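PDB 6LPI: acetolactate synthase isozyme 1 large subunit from Escherichia coli, which is the large subunit of a thiamine diphosphate-dependent enzyme and binds thiamine diphosphate, a magnesium ion and flavin-adenine dinucleotide. Local coordinates for residues Asn384-Thr389 and Leu404-Gln409; Gly428-Asn433 and Asn460-Lys465; Asn375-Cys380 and Ala522-Ile527; Gly69-Asp74 and Ile103-Ile108; Ser369-Ile374 and Thr398-Pro403. One frame throughout, in Å; residues are numbered along the deposited sequence.

Interaction 1 of 5, residues Asn384-Thr389 and Leu404-Gln409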
# COMPACT_ATOMS: atom_id res chain seq x y z
N ASN B 384 -15.88 -10.87 -12.13
CA ASN B 384 -15.94 -11.24 -10.72
C ASN B 384 -14.61 -11.75 -10.19
O ASN B 384 -14.51 -12.03 -8.99
CB ASN B 384 -17.00 -12.31 -10.47
CG ASN B 384 -18.38 -11.80 -10.68
OD1 ASN B 384 -18.71 -10.71 -10.24
ND2 ASN B 384 -19.21 -12.58 -11.35
N ALA B 385 -13.61 -11.89 -11.04
CA ALA B 385 -12.33 -12.40 -10.60
C ALA B 385 -11.55 -11.37 -9.80
O ALA B 385 -11.72 -10.15 -9.95
CB ALA B 385 -11.50 -12.85 -11.81
N ILE B 386 -10.68 -11.87 -8.92
CA ILE B 386 -9.71 -11.06 -8.21
C ILE B 386 -8.36 -11.41 -8.80
O ILE B 386 -8.07 -12.59 -9.02
CB ILE B 386 -9.77 -11.29 -6.69
CG1 ILE B 386 -11.11 -10.82 -6.13
CG2 ILE B 386 -8.67 -10.54 -6.00
CD1 ILE B 386 -11.53 -11.50 -4.87
N ILE B 387 -7.55 -10.39 -9.11
CA ILE B 387 -6.25 -10.55 -9.76
C ILE B 387 -5.16 -10.03 -8.84
O ILE B 387 -5.22 -8.89 -8.35
CB ILE B 387 -6.15 -9.87 -11.14
CG1 ILE B 387 -7.25 -10.38 -12.08
CG2 ILE B 387 -4.76 -10.12 -11.80
CD1 ILE B 387 -8.58 -9.69 -12.05
N THR B 388 -4.17 -10.87 -8.62
CA THR B 388 -3.02 -10.66 -7.77
C THR B 388 -1.76 -10.83 -8.61
O THR B 388 -1.79 -11.52 -9.64
CB THR B 388 -3.09 -11.72 -6.63
OG1 THR B 388 -4.02 -11.30 -5.64
CG2 THR B 388 -1.80 -11.99 -6.04
N THR B 389 -0.66 -10.17 -8.24
CA THR B 389 0.60 -10.36 -8.97
C THR B 389 1.76 -10.36 -7.99
O THR B 389 1.66 -9.82 -6.88
CB THR B 389 0.94 -9.30 -10.03
OG1 THR B 389 1.63 -8.20 -9.41
CG2 THR B 389 -0.26 -8.79 -10.77
N LEU B 404 -8.53 -4.97 -16.22
CA LEU B 404 -8.99 -4.73 -14.87
C LEU B 404 -10.09 -3.68 -14.91
O LEU B 404 -9.85 -2.55 -15.34
CB LEU B 404 -7.83 -4.27 -13.99
CG LEU B 404 -6.66 -5.27 -13.99
CD1 LEU B 404 -5.35 -4.54 -13.82
CD2 LEU B 404 -6.90 -6.28 -12.85
N ASN B 405 -11.29 -4.06 -14.48
CA ASN B 405 -12.45 -3.19 -14.61
C ASN B 405 -13.23 -2.93 -13.34
O ASN B 405 -14.27 -2.27 -13.41
CB ASN B 405 -13.41 -3.72 -15.68
CG ASN B 405 -12.70 -4.15 -16.94
OD1 ASN B 405 -11.85 -3.41 -17.46
ND2 ASN B 405 -13.07 -5.30 -17.48
N ARG B 406 -12.75 -3.37 -12.18
CA ARG B 406 -13.47 -3.18 -10.94
C ARG B 406 -12.52 -2.59 -9.90
O ARG B 406 -11.32 -2.89 -9.91
CB ARG B 406 -14.05 -4.49 -10.38
CG ARG B 406 -15.31 -5.02 -11.06
CD ARG B 406 -15.85 -6.30 -10.37
NE ARG B 406 -14.78 -7.22 -9.96
CZ ARG B 406 -14.30 -7.30 -8.72
NH1 ARG B 406 -14.77 -6.50 -7.78
NH2 ARG B 406 -13.33 -8.16 -8.43
N PRO B 407 -13.03 -1.75 -9.01
CA PRO B 407 -12.25 -1.41 -7.81
C PRO B 407 -12.05 -2.65 -6.95
O PRO B 407 -12.85 -3.58 -6.96
CB PRO B 407 -13.11 -0.36 -7.11
CG PRO B 407 -13.98 0.19 -8.19
CD PRO B 407 -14.25 -0.93 -9.13
N ARG B 408 -10.95 -2.64 -6.20
CA ARG B 408 -10.56 -3.74 -5.32
C ARG B 408 -10.63 -5.09 -6.02
O ARG B 408 -10.93 -6.11 -5.42
CB ARG B 408 -11.40 -3.71 -4.04
CG ARG B 408 -11.43 -2.30 -3.45
CD ARG B 408 -11.98 -2.20 -2.05
NE ARG B 408 -10.88 -2.43 -1.12
CZ ARG B 408 -10.43 -1.56 -0.22
NH1 ARG B 408 -11.00 -0.37 -0.07
NH2 ARG B 408 -9.40 -1.90 0.57
N GLN B 409 -10.27 -5.09 -7.30
CA GLN B 409 -10.09 -6.33 -8.06
C GLN B 409 -8.62 -6.63 -8.29
O GLN B 409 -8.25 -7.80 -8.38
CB GLN B 409 -10.81 -6.22 -9.41
CG GLN B 409 -10.31 -7.19 -10.44
CD GLN B 409 -11.17 -7.24 -11.66
OE1 GLN B 409 -11.75 -8.28 -11.98
NE2 GLN B 409 -11.24 -6.12 -12.38
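Ile387 N donates to Gln409 O at 2.8 Å, and the bond is almost straight, with an N-H...O angle of 174°. It starts the parallel pairing of strand 386-389 with strand 410-411, which Ile387 continues through its backbone bond to Leu411. Two residues back, Arg406 NH2 donates to Ala385 O at 3.0 Å. The carbonyl oxygen lies in the guanidinium plane, while NH2 itself stands above the carbonyl plane, 47° out of it. Beside these bonds, Gln409 CG packs on Ile387 CD1 at 3.4 Å. The side chains of Ile387 and Gln409 lie side by side and point the same way. Those of Leu404 and Ile387 cross obliquely, with Leu404 CD2 at 3.9 Å from Ile387 CD1.

The second shell fixes the arginine. The Arg406 chain is bent at chi3 (-40°), which turns NE relative to the start of the chain. That NE bonds to Asp383 O, in the loop leading into the strand. Asn405 ND2 bonds to Asp383 OD1. Gln409 CB lies over one face of the guanidinium, offset toward its rim. The Arg406 bonds named here go to main-chain carbonyls, Ala385 O and Asp383 O. A positive charge this close probably polarises both.

Interaction 2 of 5, residues Gly428-Asn433 and Asn460-Lys465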
# COMPACT_ATOMS: atom_id res chain seq x y z
N GLY B 428 -5.16 -14.69 0.88
CA GLY B 428 -6.03 -13.83 1.67
C GLY B 428 -7.29 -13.43 0.93
O GLY B 428 -8.40 -13.53 1.47
N ALA B 429 -7.14 -12.99 -0.32
CA ALA B 429 -8.30 -12.62 -1.13
C ALA B 429 -9.29 -13.77 -1.25
O ALA B 429 -10.51 -13.55 -1.26
CB ALA B 429 -7.86 -12.16 -2.52
N ALA B 430 -8.79 -15.00 -1.43
CA ALA B 430 -9.67 -16.16 -1.49
C ALA B 430 -10.46 -16.29 -0.20
O ALA B 430 -11.69 -16.40 -0.22
CB ALA B 430 -8.87 -17.42 -1.76
N LEU B 431 -9.75 -16.28 0.93
CA LEU B 431 -10.41 -16.39 2.23
C LEU B 431 -11.45 -15.29 2.45
O LEU B 431 -12.45 -15.52 3.15
CB LEU B 431 -9.38 -16.36 3.36
CG LEU B 431 -8.52 -17.59 3.59
CD1 LEU B 431 -7.27 -17.22 4.42
CD2 LEU B 431 -9.35 -18.68 4.29
N ALA B 432 -11.21 -14.09 1.93
CA ALA B 432 -12.15 -13.01 2.16
C ALA B 432 -13.31 -13.01 1.18
O ALA B 432 -14.34 -12.40 1.46
CB ALA B 432 -11.44 -11.66 2.09
N ASN B 433 -13.16 -13.70 0.05
CA ASN B 433 -14.24 -13.87 -0.93
C ASN B 433 -14.22 -15.30 -1.43
O ASN B 433 -13.67 -15.60 -2.50
CB ASN B 433 -14.12 -12.89 -2.10
CG ASN B 433 -14.02 -11.46 -1.66
OD1 ASN B 433 -12.94 -10.96 -1.35
ND2 ASN B 433 -15.16 -10.77 -1.67
N ASN B 460 -6.48 -25.25 2.82
CA ASN B 460 -7.76 -24.56 2.92
C ASN B 460 -8.58 -24.67 1.65
O ASN B 460 -9.65 -24.07 1.58
CB ASN B 460 -7.57 -23.09 3.30
CG ASN B 460 -7.10 -22.93 4.72
OD1 ASN B 460 -5.90 -22.99 5.01
ND2 ASN B 460 -8.06 -22.77 5.64
N GLN B 461 -8.09 -25.43 0.67
CA GLN B 461 -8.78 -25.68 -0.58
C GLN B 461 -9.34 -24.39 -1.16
O GLN B 461 -10.53 -24.24 -1.44
CB GLN B 461 -9.87 -26.74 -0.38
CG GLN B 461 -9.27 -28.12 -0.32
CD GLN B 461 -8.72 -28.56 -1.68
OE1 GLN B 461 -9.48 -28.70 -2.65
NE2 GLN B 461 -7.40 -28.69 -1.78
N LEU B 462 -8.43 -23.44 -1.35
CA LEU B 462 -8.80 -22.12 -1.84
C LEU B 462 -8.72 -22.06 -3.35
O LEU B 462 -7.96 -22.80 -3.99
CB LEU B 462 -7.95 -21.00 -1.24
CG LEU B 462 -7.85 -21.02 0.28
CD1 LEU B 462 -6.64 -20.21 0.81
CD2 LEU B 462 -9.19 -20.56 0.87
N ASP B 463 -9.51 -21.17 -3.92
CA ASP B 463 -9.76 -21.12 -5.35
C ASP B 463 -8.76 -20.20 -6.04
O ASP B 463 -9.14 -19.29 -6.77
CB ASP B 463 -11.20 -20.63 -5.54
CG ASP B 463 -11.87 -21.14 -6.79
OD1 ASP B 463 -11.19 -21.70 -7.67
OD2 ASP B 463 -13.11 -21.00 -6.90
N VAL B 464 -7.46 -20.46 -5.85
CA VAL B 464 -6.42 -19.56 -6.36
C VAL B 464 -5.63 -20.29 -7.44
O VAL B 464 -5.09 -21.38 -7.23
CB VAL B 464 -5.51 -18.99 -5.24
CG1 VAL B 464 -6.32 -18.52 -4.04
CG2 VAL B 464 -4.41 -19.90 -4.81
N LYS B 465 -5.50 -19.64 -8.59
CA LYS B 465 -4.84 -20.20 -9.76
C LYS B 465 -3.57 -19.39 -10.02
O LYS B 465 -3.65 -18.23 -10.42
CB LYS B 465 -5.77 -20.17 -10.96
CG LYS B 465 -7.22 -20.62 -10.66
CD LYS B 465 -7.32 -22.15 -10.77
CE LYS B 465 -8.71 -22.73 -10.50
NZ LYS B 465 -9.07 -22.98 -9.11
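The last turns of helix 422-432 approach the lead-in to strand 464-470 most closely at Ala430 and Leu462, whose CA atoms are 6.0 Å apart. This is helix-on-sheet packing in the C-terminal thiamine diphosphate-binding domain, an alpha/beta fold built on a parallel sheet. No hydrogen bond joins the two segments. The contact is made by apolar side chains.

Ala430 is at the middle of it. Its CB points toward residues 460-465 and touches two side chains there. Leu462 CB lies 3.7 Å from Ala430 CB, and Val464 CG1 lies 3.6 Å from the same methyl. Val464 CG1 is anti to the carbonyl carbon (chi1 -44°), which sets it against Ala430 CB. One helix position on, Leu431 crosses Leu462 at an angle, and their CD2 atoms meet at 3.9 Å. Leu431 also packs on Ile55 of strand 53-56, so it links this contact to the N-terminal domain. Val438 lies against both Ala430 and Val464.

The chain enters residues 460-465 through a Schellman motif, with Gln461 at positive phi. Asp463 then forms the centre of an inverse gamma turn. Beyond the turn, Lys465 folds back on Asp463. Lys465 NZ bonds to Gly532 O. The same NZ of Lys465 forms a salt bridge with Asp463 OD1 at 2.9 Å, meeting that oxygen nearly along its C-O bond.

Interaction 3 of 5, residues Asn375-Cys380 and Ala522-Ile527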
# COMPACT_ATOMS: atom_id res chain seq x y z
N ASN B 375 -4.10 -12.37 -22.05
CA ASN B 375 -5.37 -12.28 -22.77
C ASN B 375 -6.14 -13.58 -22.67
O ASN B 375 -7.36 -13.57 -22.43
CB ASN B 375 -5.11 -11.97 -24.23
CG ASN B 375 -4.54 -10.60 -24.43
OD1 ASN B 375 -4.90 -9.65 -23.72
ND2 ASN B 375 -3.65 -10.47 -25.40
N ALA B 376 -5.44 -14.70 -22.80
CA ALA B 376 -6.08 -16.01 -22.77
C ALA B 376 -6.68 -16.27 -21.39
O ALA B 376 -7.81 -16.76 -21.28
CB ALA B 376 -5.07 -17.09 -23.14
N VAL B 377 -5.94 -15.95 -20.34
CA VAL B 377 -6.45 -16.14 -18.98
C VAL B 377 -7.66 -15.26 -18.73
O VAL B 377 -8.62 -15.68 -18.08
CB VAL B 377 -5.34 -15.89 -17.95
CG1 VAL B 377 -5.90 -15.94 -16.55
CG2 VAL B 377 -4.26 -16.95 -18.11
N ALA B 378 -7.63 -14.02 -19.23
CA ALA B 378 -8.80 -13.16 -19.06
C ALA B 378 -10.03 -13.73 -19.75
O ALA B 378 -11.14 -13.68 -19.21
CB ALA B 378 -8.50 -11.75 -19.55
N ALA B 379 -9.86 -14.30 -20.94
CA ALA B 379 -10.99 -14.93 -21.62
C ALA B 379 -11.57 -16.13 -20.85
O ALA B 379 -12.56 -16.72 -21.31
CB ALA B 379 -10.58 -15.36 -23.03
N CYS B 380 -10.95 -16.54 -19.74
CA CYS B 380 -11.44 -17.65 -18.94
C CYS B 380 -12.35 -17.26 -17.76
O CYS B 380 -12.94 -18.16 -17.16
CB CYS B 380 -10.27 -18.47 -18.38
SG CYS B 380 -9.41 -19.46 -19.62
N ALA B 522 -7.58 -25.23 -24.05
CA ALA B 522 -8.49 -26.17 -23.39
C ALA B 522 -7.98 -26.54 -22.01
O ALA B 522 -8.74 -26.53 -21.03
CB ALA B 522 -8.68 -27.41 -24.26
N SER B 523 -6.69 -26.86 -21.92
CA SER B 523 -6.10 -27.15 -20.62
C SER B 523 -6.20 -25.93 -19.71
O SER B 523 -6.54 -26.07 -18.53
CB SER B 523 -4.63 -27.54 -20.79
OG SER B 523 -4.42 -28.36 -21.92
N LEU B 524 -5.97 -24.73 -20.26
CA LEU B 524 -6.09 -23.51 -19.46
C LEU B 524 -7.50 -23.31 -18.90
O LEU B 524 -7.68 -23.08 -17.69
CB LEU B 524 -5.68 -22.30 -20.29
CG LEU B 524 -5.56 -21.04 -19.46
CD1 LEU B 524 -4.47 -21.27 -18.40
CD2 LEU B 524 -5.26 -19.84 -20.35
N GLN B 525 -8.51 -23.31 -19.77
CA GLN B 525 -9.87 -23.04 -19.33
C GLN B 525 -10.31 -24.12 -18.36
O GLN B 525 -11.01 -23.83 -17.38
CB GLN B 525 -10.83 -22.91 -20.52
CG GLN B 525 -12.29 -22.53 -20.12
CD GLN B 525 -12.67 -21.07 -20.42
OE1 GLN B 525 -12.17 -20.46 -21.38
NE2 GLN B 525 -13.54 -20.51 -19.59
N GLU B 526 -9.84 -25.36 -18.55
CA GLU B 526 -10.32 -26.39 -17.64
C GLU B 526 -9.61 -26.29 -16.30
O GLU B 526 -10.26 -26.43 -15.25
CB GLU B 526 -10.06 -27.77 -18.22
CG GLU B 526 -11.22 -28.43 -18.91
CD GLU B 526 -11.20 -29.94 -18.75
OE1 GLU B 526 -10.41 -30.40 -17.90
OE2 GLU B 526 -11.95 -30.65 -19.48
N ILE B 527 -8.35 -25.87 -16.30
CA ILE B 527 -7.62 -25.81 -15.04
C ILE B 527 -8.12 -24.63 -14.23
O ILE B 527 -8.12 -24.68 -12.99
CB ILE B 527 -6.11 -25.74 -15.33
CG1 ILE B 527 -5.30 -26.09 -14.08
CG2 ILE B 527 -5.72 -24.36 -15.82
CD1 ILE B 527 -5.79 -27.25 -13.39
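Leu524 sets its CD2 methyl against two side chains of helix 370-378. Leu524 CD2 lies 3.8 Å from Val377 CG2 and 3.9 Å from Ala376 CB. The side chains of Val377 and Leu524 cross at about a right angle. Leu524 CG is anti to the backbone N (chi1 -170°), which directs it toward Cys380 SG, 4.2 Å away.

The other half of the contact belongs to Cys380. Its CB points toward helix 521-529, and SG lies against the backbone and the base of the side chains there. Cys380 SG is 3.6 Å from Gln525 CA. Gln525 CB is also near, 3.8 Å from Cys380 SG. The Gln525 chain is bent at chi2 (106°), which turns CD to 3.7 Å from Cys380 SG and lays the amide beside this residue. The amide is turned back along its own helix as well, because Gln525 OE1 accepts a hydrogen bond from Gln521 NE2. No clear hydrogen bond spans the two segments.

Helix 370-378 and the turn after it pack on helix 521-529, leucine on alanine and valine and, next to it, cysteine on glutamine. Both helices also rest on the parallel sheet of the C-terminal domain. Val377 packs on Leu439 and Phe441 of strand 438-443, while Leu524 packs on Ile536 of strand 534-539.

Interaction 4 of 5, residues Gly69-Asp74 and Ile103-Ile108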
# COMPACT_ATOMS: atom_id res chain seq x y z
N GLY B 69 -3.99 -9.57 1.85
CA GLY B 69 -4.98 -9.86 0.83
C GLY B 69 -6.40 -9.67 1.34
O GLY B 69 -7.26 -9.10 0.64
N MET B 70 -6.67 -10.12 2.56
CA MET B 70 -7.97 -9.83 3.15
C MET B 70 -8.21 -8.33 3.16
O MET B 70 -9.17 -7.84 2.55
CB MET B 70 -8.06 -10.42 4.56
CG MET B 70 -7.90 -11.92 4.56
SD MET B 70 -8.32 -12.71 6.10
CE MET B 70 -9.48 -11.53 6.78
N ALA B 71 -7.27 -7.58 3.77
CA ALA B 71 -7.41 -6.14 3.94
C ALA B 71 -7.53 -5.40 2.61
O ALA B 71 -8.32 -4.46 2.48
CB ALA B 71 -6.25 -5.59 4.75
N ARG B 72 -6.74 -5.80 1.61
CA ARG B 72 -6.84 -5.13 0.33
C ARG B 72 -8.15 -5.43 -0.39
O ARG B 72 -8.55 -4.66 -1.25
CB ARG B 72 -5.65 -5.46 -0.55
CG ARG B 72 -4.34 -5.09 0.06
CD ARG B 72 -3.34 -5.02 -1.03
NE ARG B 72 -1.98 -4.85 -0.56
CZ ARG B 72 -1.06 -4.20 -1.26
NH1 ARG B 72 -1.39 -3.67 -2.44
NH2 ARG B 72 0.19 -4.10 -0.80
N THR B 73 -8.84 -6.51 -0.04
CA THR B 73 -10.17 -6.66 -0.64
C THR B 73 -11.37 -6.15 0.20
O THR B 73 -12.36 -5.75 -0.42
CB THR B 73 -10.44 -8.11 -1.02
OG1 THR B 73 -10.38 -8.93 0.15
CG2 THR B 73 -9.43 -8.60 -2.06
N ASP B 74 -11.32 -6.10 1.56
CA ASP B 74 -12.51 -5.79 2.39
C ASP B 74 -12.73 -4.29 2.48
O ASP B 74 -13.88 -3.81 2.44
CB ASP B 74 -12.38 -6.24 3.87
CG ASP B 74 -10.98 -6.10 4.43
OD1 ASP B 74 -10.40 -5.06 4.09
OD2 ASP B 74 -10.47 -6.97 5.14
N ILE B 103 -2.22 0.25 3.67
CA ILE B 103 -3.20 -0.81 3.92
C ILE B 103 -3.47 -0.97 5.41
O ILE B 103 -2.53 -0.93 6.22
CB ILE B 103 -2.74 -2.14 3.30
CG1 ILE B 103 -2.46 -1.95 1.82
CG2 ILE B 103 -3.76 -3.24 3.52
CD1 ILE B 103 -1.10 -2.36 1.48
N PRO B 104 -4.74 -1.14 5.82
CA PRO B 104 -5.05 -1.30 7.26
C PRO B 104 -4.75 -2.71 7.75
O PRO B 104 -5.50 -3.65 7.50
CB PRO B 104 -6.55 -0.98 7.33
CG PRO B 104 -7.06 -1.37 5.97
CD PRO B 104 -5.97 -1.06 5.00
N LEU B 105 -3.65 -2.86 8.46
CA LEU B 105 -3.29 -4.11 9.09
C LEU B 105 -3.14 -3.88 10.59
O LEU B 105 -2.61 -2.85 11.01
CB LEU B 105 -1.97 -4.60 8.47
CG LEU B 105 -1.72 -6.08 8.19
CD1 LEU B 105 -2.67 -6.53 7.10
CD2 LEU B 105 -0.26 -6.28 7.78
N ILE B 106 -3.63 -4.81 11.39
CA ILE B 106 -3.25 -4.91 12.79
C ILE B 106 -2.40 -6.15 12.93
O ILE B 106 -2.81 -7.26 12.54
CB ILE B 106 -4.46 -4.95 13.75
CG1 ILE B 106 -4.99 -3.54 14.02
CG2 ILE B 106 -4.07 -5.58 15.06
CD1 ILE B 106 -5.87 -3.00 12.99
N CYS B 107 -1.22 -5.97 13.49
CA CYS B 107 -0.23 -7.02 13.64
C CYS B 107 0.03 -7.20 15.14
O CYS B 107 0.47 -6.27 15.81
CB CYS B 107 1.04 -6.61 12.89
SG CYS B 107 2.55 -7.33 13.45
N ILE B 108 -0.24 -8.39 15.65
CA ILE B 108 -0.15 -8.67 17.08
C ILE B 108 0.97 -9.68 17.32
O ILE B 108 1.01 -10.75 16.71
CB ILE B 108 -1.48 -9.17 17.65
CG1 ILE B 108 -2.50 -8.03 17.67
CG2 ILE B 108 -1.28 -9.68 19.03
CD1 ILE B 108 -3.95 -8.50 17.82
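Arg72 leaves its helix with CG anti to the carbonyl carbon (chi1 -58°) and then runs extended as far as NE, which brings NE over Ile103, with the guanidinium beyond it. In Ile103, CG2 is anti to the backbone N, beside the carbonyl carbon (chi1, to CG1, -55°). That methyl meets Ala71, while Ile103 CD1 on the other branch lies over one face of the guanidinium, 3.3 Å from Arg72 CZ. The two side chains cross at an angle.

Ala71 CB fills the other part of the contact. Ala71 CB lies 3.6 Å from Ile103 CG2 and 3.4 Å from Pro104 O. Leu105 CD1 is farther off, at 4.4 Å from Ala71 CB.

The polar end of Arg72 is held from outside the two segments. NE bonds to Gln68 OE1, and NH2 forms salt bridges with Asp97 and Asp101 of helix 86-101. The acids should balance the arginine charge beside the apolar methyl.

Strands 78-82 and 105-111 are parallel neighbours joined through helix 86-101, a beta-alpha-beta crossover. Helix 60-74 packs at the entry to the second of these strands, in the alpha/beta fold of the N-terminal thiamine diphosphate-binding domain.

Interaction 5 of 5, residues Ser369-Ile374 and Thr398-Pro403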
# COMPACT_ATOMS: atom_id res chain seq x y z
N SER B 369 2.27 -16.33 -25.78
CA SER B 369 2.99 -15.09 -25.60
C SER B 369 2.81 -14.59 -24.17
O SER B 369 2.00 -15.15 -23.43
CB SER B 369 2.47 -14.04 -26.59
OG SER B 369 2.88 -12.72 -26.24
N HIS B 370 3.58 -13.59 -23.73
CA HIS B 370 3.29 -13.06 -22.40
C HIS B 370 1.97 -12.28 -22.43
O HIS B 370 1.05 -12.54 -21.64
CB HIS B 370 4.47 -12.25 -21.82
CG HIS B 370 5.16 -11.32 -22.77
ND1 HIS B 370 4.82 -9.98 -22.89
CD2 HIS B 370 6.22 -11.51 -23.59
CE1 HIS B 370 5.62 -9.41 -23.77
NE2 HIS B 370 6.48 -10.31 -24.21
N TYR B 371 1.85 -11.35 -23.38
CA TYR B 371 0.58 -10.65 -23.56
C TYR B 371 -0.52 -11.64 -23.94
O TYR B 371 -1.64 -11.59 -23.42
CB TYR B 371 0.72 -9.55 -24.61
CG TYR B 371 1.59 -8.38 -24.19
CD1 TYR B 371 1.35 -7.68 -23.03
CD2 TYR B 371 2.66 -7.98 -24.99
CE1 TYR B 371 2.16 -6.59 -22.65
CE2 TYR B 371 3.47 -6.90 -24.63
CZ TYR B 371 3.22 -6.22 -23.46
OH TYR B 371 4.02 -5.16 -23.10
N GLY B 372 -0.22 -12.56 -24.86
CA GLY B 372 -1.21 -13.55 -25.25
C GLY B 372 -1.68 -14.42 -24.10
O GLY B 372 -2.84 -14.81 -24.04
N LEU B 373 -0.77 -14.73 -23.17
CA LEU B 373 -1.16 -15.51 -21.99
C LEU B 373 -2.11 -14.71 -21.12
O LEU B 373 -3.12 -15.24 -20.63
CB LEU B 373 0.07 -15.91 -21.18
CG LEU B 373 -0.19 -16.72 -19.90
CD1 LEU B 373 -1.25 -17.82 -20.11
CD2 LEU B 373 1.10 -17.31 -19.36
N ILE B 374 -1.77 -13.45 -20.86
CA ILE B 374 -2.67 -12.61 -20.07
C ILE B 374 -4.06 -12.56 -20.72
O ILE B 374 -5.09 -12.75 -20.05
CB ILE B 374 -2.05 -11.21 -19.89
CG1 ILE B 374 -0.82 -11.33 -18.98
CG2 ILE B 374 -3.05 -10.24 -19.30
CD1 ILE B 374 0.29 -10.35 -19.30
N THR B 398 1.14 -7.76 -16.93
CA THR B 398 -0.24 -7.94 -16.51
C THR B 398 -0.95 -6.61 -16.32
O THR B 398 -2.09 -6.43 -16.78
CB THR B 398 -0.31 -8.73 -15.21
OG1 THR B 398 0.45 -9.94 -15.35
CG2 THR B 398 -1.75 -9.08 -14.89
N ALA B 399 -0.30 -5.66 -15.66
CA ALA B 399 -0.86 -4.32 -15.50
C ALA B 399 -1.18 -3.71 -16.86
O ALA B 399 -2.22 -3.05 -17.03
CB ALA B 399 0.12 -3.43 -14.74
N GLN B 400 -0.32 -3.95 -17.85
CA GLN B 400 -0.51 -3.37 -19.17
C GLN B 400 -1.70 -3.98 -19.90
O GLN B 400 -2.47 -3.26 -20.53
CB GLN B 400 0.76 -3.54 -20.00
CG GLN B 400 1.95 -2.74 -19.56
CD GLN B 400 3.16 -2.98 -20.46
OE1 GLN B 400 3.16 -3.90 -21.29
NE2 GLN B 400 4.18 -2.15 -20.32
N ALA B 401 -1.86 -5.32 -19.85
CA ALA B 401 -2.80 -5.97 -20.77
C ALA B 401 -4.06 -6.52 -20.12
O ALA B 401 -5.06 -6.66 -20.83
CB ALA B 401 -2.12 -7.10 -21.56
N TYR B 402 -4.06 -6.85 -18.82
CA TYR B 402 -5.25 -7.46 -18.22
C TYR B 402 -6.38 -6.43 -18.16
O TYR B 402 -6.15 -5.29 -17.72
CB TYR B 402 -4.99 -8.00 -16.81
CG TYR B 402 -6.09 -8.95 -16.38
CD1 TYR B 402 -7.28 -8.46 -15.87
CD2 TYR B 402 -5.93 -10.33 -16.50
CE1 TYR B 402 -8.31 -9.32 -15.50
CE2 TYR B 402 -6.96 -11.20 -16.12
CZ TYR B 402 -8.15 -10.68 -15.62
OH TYR B 402 -9.18 -11.52 -15.26
N PRO B 403 -7.61 -6.80 -18.53
CA PRO B 403 -8.72 -5.82 -18.47
C PRO B 403 -9.28 -5.67 -17.06
O PRO B 403 -10.37 -6.13 -16.73
CB PRO B 403 -9.76 -6.43 -19.41
CG PRO B 403 -9.40 -7.87 -19.55
CD PRO B 403 -8.05 -8.12 -19.00
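Ile374 is the apolar centre of the contact and reaches helix 393-401 with two separate methyls. This is helix-helix packing in the alpha/beta C-terminal thiamine diphosphate-binding domain. Ile374 CD1 lies 3.6 Å from Thr398 N. Ile374 CG2 lies 4.0 Å from Ala401 CB and 3.9 Å from Tyr402 CB. CG2 is anti to the backbone N (chi1, to CG1, -68°), beside the carbonyl carbon, and comes up to the place where the second helix ends. Phe441 and Met469 of the sheet strands lie against both Ile374 and Thr398. The hydroxyl of Thr398 turns back into its own helix and bonds to His394 O.

Farther out, Ala401 CB also touches Tyr371 CD1, at 3.8 Å. The Tyr371 ring is further held by Trp397, which it meets edge-to-face. Helix 370-378 begins with Ser369 as N-cap, whose OG accepts a weak bond from Gly372 N.

At the polar edge, Tyr371 OH donates to Gln400 OE1. The modelled 2.4 Å between Tyr371 OH and Gln400 OE1 is too short to take literally at this resolution. Gln400 OE1 sits at the edge of the Tyr371 ring, in its plane, and ring and amide are 16° from coplanar. On the other side of the amide group, Gln400 NE2 donates to two carbonyl oxygens, His264 O and Tyr547 O.

In the fold
Interaction 4 comes first and closes its loop at 103-108, within the N-terminal domain, before any other contact opens. Interaction 5 opens next, at residue 369, and closes at 398-403. Interaction 3 opens within it and closes far later, at 522-527, so the two cross while sharing helix 370-378. Interaction 1, closing at 404-409, crosses interaction 5 and is nested inside the loop of interaction 3. Interaction 2 follows in series, closes at 460-465 and is nested in that same loop. Interactions 1 and 2 touch where Ile386 of the strand meets Ala429 of helix 422-432, and both reach the same sheet. Arg408 meets Arg72 O, and Thr73 packs on Ala429 and Ala432, joining the N-terminal and C-terminal domains.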